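Local coordinates for ubiquinone biosynthesis protein UbiJ (Escherichia coli, PDB 6H6O), which binds hydrophobic ubiquinone biosynthetic intermediates through its SCP2 domain and is essential for the stability of the Ubi complex that makes ubiquinone, at residues I22-L25 / L26-L30; V62-E65 / R66-D69. One frame throughout, in Å; residues are numbered along the deposited sequence. Where two conformers were deposited one is given.

Interaction 1: I22-L25 / L26-L30; sequences IESL and LNTFL. With CA (calcium ion), chain I.
Glu23 and Asn27 stand side by side, one turn apart, in the C-terminal half of helix 14-30. This chain is the N-terminal part of UbiJ, which carries the SCP2 domain. Four backbone N-H groups, those of Leu26 to Phe29, each bond to the carbonyl four residues earlier; Leu26 N to Ile22 O measures 2.9 Å. Glu23 has CG anti to its N (chi1 -180°), and its extended chain carries the carboxylate out to a calcium ion. Glu23 OE1 lies 2.3 Å and Glu23 OE2 2.4 Å from the calcium ion, a bidentate grip. Four waters and Asp69 OD1 fill the other coordination positions. Glu23 OE1 also accepts from Val70 N of strand 68-71. The Asn27 amide is turned nearly perpendicular to the carboxylate, at 85°, and Asn27 ND2 comes 3.4 Å from Glu23 CG. Asn27 OD1 reaches the hairpin at Val68. Further round the helix, water 1 lies 2.8 Å from Ser24 OG and also bonds to Thr28 OG1. Ile22 CG2 meets Leu26 CD1 at 3.8 Å. Ile22 and Leu26 face the sheet, Leu25 and Thr28 face Leu17 of the second subunit, and Glu23 gives calcium a carboxylate whose charge the ion probably offsets.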
loop_
_atom_site.group_PDB
_atom_site.type_symbol
_atom_site.label_atom_id
_atom_site.label_comp_id
_atom_site.label_asym_id
_atom_site.label_seq_id
_atom_site.Cartn_x
_atom_site.Cartn_y
_atom_site.Cartn_z
ATOM N N ILE A 22 -5.379 4.121 -2.253
ATOM C CA ILE A 22 -4.746 3.778 -3.535
ATOM C C ILE A 22 -5.334 4.650 -4.644
ATOM O O ILE A 22 -4.580 5.165 -5.464
ATOM C CB ILE A 22 -4.812 2.238 -3.836
ATOM C CG1 ILE A 22 -3.929 1.463 -2.831
ATOM C CG2 ILE A 22 -4.371 1.905 -5.285
ATOM C CD1 ILE A 22 -4.246 -0.066 -2.810
ATOM N N GLU A 23 -6.671 4.837 -4.653
ATOM C CA GLU A 23 -7.345 5.662 -5.660
ATOM C C GLU A 23 -6.813 7.105 -5.615
ATOM O O GLU A 23 -6.480 7.672 -6.666
ATOM C CB GLU A 23 -8.873 5.643 -5.446
ATOM C CG GLU A 23 -9.614 6.480 -6.474
ATOM C CD GLU A 23 -11.124 6.340 -6.449
ATOM O OE1 GLU A 23 -11.613 5.188 -6.443
ATOM O OE2 GLU A 23 -11.817 7.381 -6.528
ATOM N N SER A 24 -6.719 7.689 -4.391
ATOM C CA SER A 24 -6.212 9.049 -4.224
ATOM C C SER A 24 -4.773 9.177 -4.776
ATOM O O SER A 24 -4.483 10.109 -5.522
ATOM C CB SER A 24 -6.261 9.451 -2.750
ATOM O OG SER A 24 -5.776 10.771 -2.594
ATOM N N LEU A 25 -3.905 8.215 -4.430
ATOM C CA LEU A 25 -2.501 8.159 -4.863
ATOM C C LEU A 25 -2.422 8.097 -6.393
ATOM O O LEU A 25 -1.697 8.896 -6.986
ATOM C CB LEU A 25 -1.796 6.930 -4.273
ATOM C CG LEU A 25 -0.980 7.113 -2.964
ATOM C CD1 LEU A 25 -0.648 5.783 -2.356
ATOM C CD2 LEU A 25 0.329 7.825 -3.247
ATOM N N LEU A 26 -3.162 7.160 -7.016
ATOM C CA LEU A 26 -3.182 6.996 -8.477
ATOM C C LEU A 26 -3.684 8.232 -9.192
ATOM O O LEU A 26 -3.119 8.598 -10.217
ATOM C CB LEU A 26 -4.008 5.772 -8.887
ATOM C CG LEU A 26 -3.418 4.407 -8.535
ATOM C CD1 LEU A 26 -4.431 3.313 -8.804
ATOM C CD2 LEU A 26 -2.065 4.152 -9.267
ATOM N N ASN A 27 -4.737 8.885 -8.661
ATOM C CA ASN A 27 -5.243 10.085 -9.306
ATOM C C ASN A 27 -4.272 11.271 -9.207
ATOM O O ASN A 27 -4.036 11.944 -10.211
ATOM C CB ASN A 27 -6.634 10.438 -8.826
ATOM C CG ASN A 27 -7.648 9.519 -9.475
ATOM O OD1 ASN A 27 -7.776 9.465 -10.705
ATOM N ND2 ASN A 27 -8.340 8.752 -8.672
ATOM N N THR A 28 -3.648 11.468 -8.053
ATOM C CA THR A 28 -2.676 12.562 -7.935
ATOM C C THR A 28 -1.446 12.309 -8.823
ATOM O O THR A 28 -0.928 13.239 -9.450
ATOM C CB THR A 28 -2.281 12.778 -6.461
ATOM O OG1 THR A 28 -3.470 12.941 -5.678
ATOM C CG2 THR A 28 -1.350 13.987 -6.274
ATOM N N PHE A 29 -1.004 11.055 -8.904
ATOM C CA PHE A 29 0.192 10.692 -9.668
ATOM C C PHE A 29 -0.010 10.672 -11.198
ATOM O O PHE A 29 0.845 11.182 -11.950
ATOM C CB PHE A 29 0.743 9.344 -9.162
ATOM C CG PHE A 29 2.040 8.866 -9.779
ATOM C CD1 PHE A 29 3.216 9.605 -9.636
ATOM C CD2 PHE A 29 2.094 7.662 -10.473
ATOM C CE1 PHE A 29 4.424 9.147 -10.184
ATOM C CE2 PHE A 29 3.297 7.219 -11.047
ATOM C CZ PHE A 29 4.452 7.962 -10.895
ATOM N N LEU A 30 -1.155 10.142 -11.643
ATOM C CA LEU A 30 -1.450 9.905 -13.053
ATOM C C LEU A 30 -2.404 10.866 -13.730
ATOM O O LEU A 30 -2.252 11.088 -14.927
ATOM C CB LEU A 30 -1.986 8.467 -13.243
ATOM C CG LEU A 30 -1.113 7.305 -12.729
ATOM C CD1 LEU A 30 -1.854 5.995 -12.856
ATOM C CD2 LEU A 30 0.265 7.226 -13.470
HETATM CA CA CA I . -13.797 6.023 -6.529
HETATM O O HOH W 1 -3.158 11.727 -2.941
HETATM O O HOH W 2 -14.121 3.622 -6.392
HETATM O O HOH W 3 -16.136 5.616 -6.319
HETATM O O HOH W 4 -14.421 8.130 -6.596
HETATM O O HOH W 5 -13.574 6.024 -4.299
#

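Interaction 2: V62-E65 / R66-D69. With CA (calcium ion), chain I.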
loop_
_atom_site.group_PDB
_atom_site.type_symbol
_atom_site.label_atom_id
_atom_site.label_comp_id
_atom_site.label_asym_id
_atom_site.label_seq_id
_atom_site.Cartn_x
_atom_site.Cartn_y
_atom_site.Cartn_z
ATOM N N VAL A 62 -10.520 1.096 -12.755
ATOM C CA VAL A 62 -11.421 1.418 -13.894
ATOM C C VAL A 62 -11.025 2.794 -14.388
ATOM O O VAL A 62 -11.218 3.773 -13.674
ATOM C CB VAL A 62 -12.925 1.370 -13.496
ATOM C CG1 VAL A 62 -13.808 1.662 -14.706
ATOM C CG2 VAL A 62 -13.282 0.022 -12.856
ATOM N N PHE A 63 -10.500 2.868 -15.612
ATOM C CA PHE A 63 -9.991 4.114 -16.174
ATOM C C PHE A 63 -11.026 4.930 -16.955
ATOM O O PHE A 63 -11.577 4.445 -17.942
ATOM C CB PHE A 63 -8.747 3.840 -17.039
ATOM C CG PHE A 63 -7.609 3.182 -16.299
ATOM C CD1 PHE A 63 -6.639 3.952 -15.655
ATOM C CD2 PHE A 63 -7.501 1.795 -16.243
ATOM C CE1 PHE A 63 -5.584 3.340 -14.944
ATOM C CE2 PHE A 63 -6.454 1.186 -15.539
ATOM C CZ PHE A 63 -5.496 1.965 -14.896
ATOM N N SER A 64 -11.282 6.180 -16.513
ATOM C CA SER A 64 -12.169 7.095 -17.231
ATOM C C SER A 64 -11.338 8.330 -17.656
ATOM O O SER A 64 -10.133 8.361 -17.392
ATOM C CB SER A 64 -13.408 7.453 -16.403
ATOM O OG SER A 64 -13.124 8.271 -15.284
ATOM N N GLU A 65 -11.946 9.307 -18.340
ATOM C CA GLU A 65 -11.215 10.484 -18.818
ATOM C C GLU A 65 -10.656 11.370 -17.675
ATOM O O GLU A 65 -9.533 11.821 -17.780
ATOM C CB GLU A 65 -12.040 11.313 -19.811
ATOM C CG GLU A 65 -11.177 12.284 -20.612
ATOM C CD GLU A 65 -11.901 13.425 -21.296
ATOM O OE1 GLU A 65 -11.510 13.777 -22.433
ATOM O OE2 GLU A 65 -12.834 13.990 -20.681
ATOM N N ARG A 66 -11.394 11.574 -16.595
ATOM C CA ARG A 66 -10.925 12.495 -15.545
ATOM C C ARG A 66 -10.323 11.814 -14.327
ATOM O O ARG A 66 -9.695 12.487 -13.499
ATOM C CB ARG A 66 -12.053 13.454 -15.141
ATOM C CG ARG A 66 -12.443 14.405 -16.280
ATOM C CD ARG A 66 -13.111 15.673 -15.767
ATOM N NE ARG A 66 -14.523 15.471 -15.434
ATOM C CZ ARG A 66 -15.539 15.876 -16.191
ATOM N NH1 ARG A 66 -15.311 16.513 -17.335
ATOM N NH2 ARG A 66 -16.789 15.654 -15.809
ATOM N N GLN A 67 -10.521 10.494 -14.198
ATOM C CA GLN A 67 -9.943 9.768 -13.073
ATOM C C GLN A 67 -9.928 8.283 -13.283
ATOM O O GLN A 67 -10.581 7.772 -14.211
ATOM C CB GLN A 67 -10.738 10.067 -11.781
ATOM C CG GLN A 67 -12.167 9.504 -11.763
ATOM C CD GLN A 67 -12.925 9.970 -10.549
ATOM O OE1 GLN A 67 -12.849 9.353 -9.489
ATOM N NE2 GLN A 67 -13.710 11.028 -10.699
ATOM N N VAL A 68 -9.236 7.588 -12.363
ATOM C CA VAL A 68 -9.258 6.129 -12.271
ATOM C C VAL A 68 -9.978 5.841 -10.948
ATOM O O VAL A 68 -9.749 6.518 -9.924
ATOM C CB VAL A 68 -7.850 5.463 -12.345
ATOM C CG1 VAL A 68 -6.882 6.066 -11.320
ATOM C CG2 VAL A 68 -7.933 3.933 -12.189
ATOM N N ASP A 69 -10.876 4.884 -10.992
ATOM C CA ASP A 69 -11.597 4.460 -9.819
ATOM C C ASP A 69 -11.025 3.129 -9.383
ATOM O O ASP A 69 -10.702 2.290 -10.226
ATOM C CB ASP A 69 -13.098 4.370 -10.107
ATOM C CG ASP A 69 -13.711 5.747 -10.101
ATOM O OD1 ASP A 69 -13.932 6.291 -8.995
ATOM O OD2 ASP A 69 -13.869 6.327 -11.190
HETATM CA CA CA I . -13.797 6.023 -6.529
HETATM O O HOH W 6 -13.435 5.478 -13.632
HETATM O O HOH W 2 -14.121 3.622 -6.392
HETATM O O HOH W 3 -16.136 5.616 -6.319
HETATM O O HOH W 4 -14.421 8.130 -6.596
HETATM O O HOH W 5 -13.574 6.024 -4.299
#
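Phe63 and Val68 pack side by side at the end of the beta hairpin of strands 58-63 and 68-71. They form an antiparallel non-hydrogen-bonded pair. Val68 CG2, anti to its backbone N, sits over one face of the Phe63 ring, 3.9 Å from the centroid and offset toward the rim. This CH-pi contact is the tight part. Both residues are buried, and Tyr31 touches both. With an alanine here in place of Phe63 the ring is gone, and Val68 CG2 would probably be left without its aromatic partner, with a gap opening toward Tyr31 and Leu43. Next along the strands, Val62 and Asp69 make the hydrogen-bonded pair, with Val62 N to Asp69 O at 2.8 Å.

The face that carries Val62 and Asp69 is wetter. Water 6 donates both to Val62 O and, at 2.6 Å, to Asp69 OD2. Asp69 OD1 binds calcium at 2.5 Å. The turn is the loose end. Glu65 and Arg66 hold its corners with type I angles and extend exposed side chains. Ser64 N closes the turn on Gln67 O at 2.9 Å. Ser64 OG adds a second bond to the same oxygen, but the residue has two conformers, so this grip is doubtful.

Strand 68-71 is outermost in the sheet within this chain, while strand 58-63 pairs antiparallel with strand 47-52 on its other side. Leu26 of helix 14-30 packs on Val68, Glu23 and Asn27 of the same helix touch Gln67, and Trp74 packs on Val62.

Interaction 1 is a surface contact within one helix, and interaction 2 is a partly buried hairpin end. The two elements are held together directly. Asn27 OD1 of the helix accepts from Val68 N of the hairpin at 2.9 Å. Glu23 and Asp69 share one calcium, with Glu23 OE2 and Asp69 OD1 only 3.4 Å apart, so the ion ties helix 14-30 to the edge hairpin of the SCP2 sheet. The chemistry follows the place in the fold. Residues 22-30 rely on helical backbone bonds, with their side chains turned to strands, helix 113-128, solvent or the second subunit. Residues 62-69 pair across two strands and bury an aromatic contact, and no other chain of the assembly touches them.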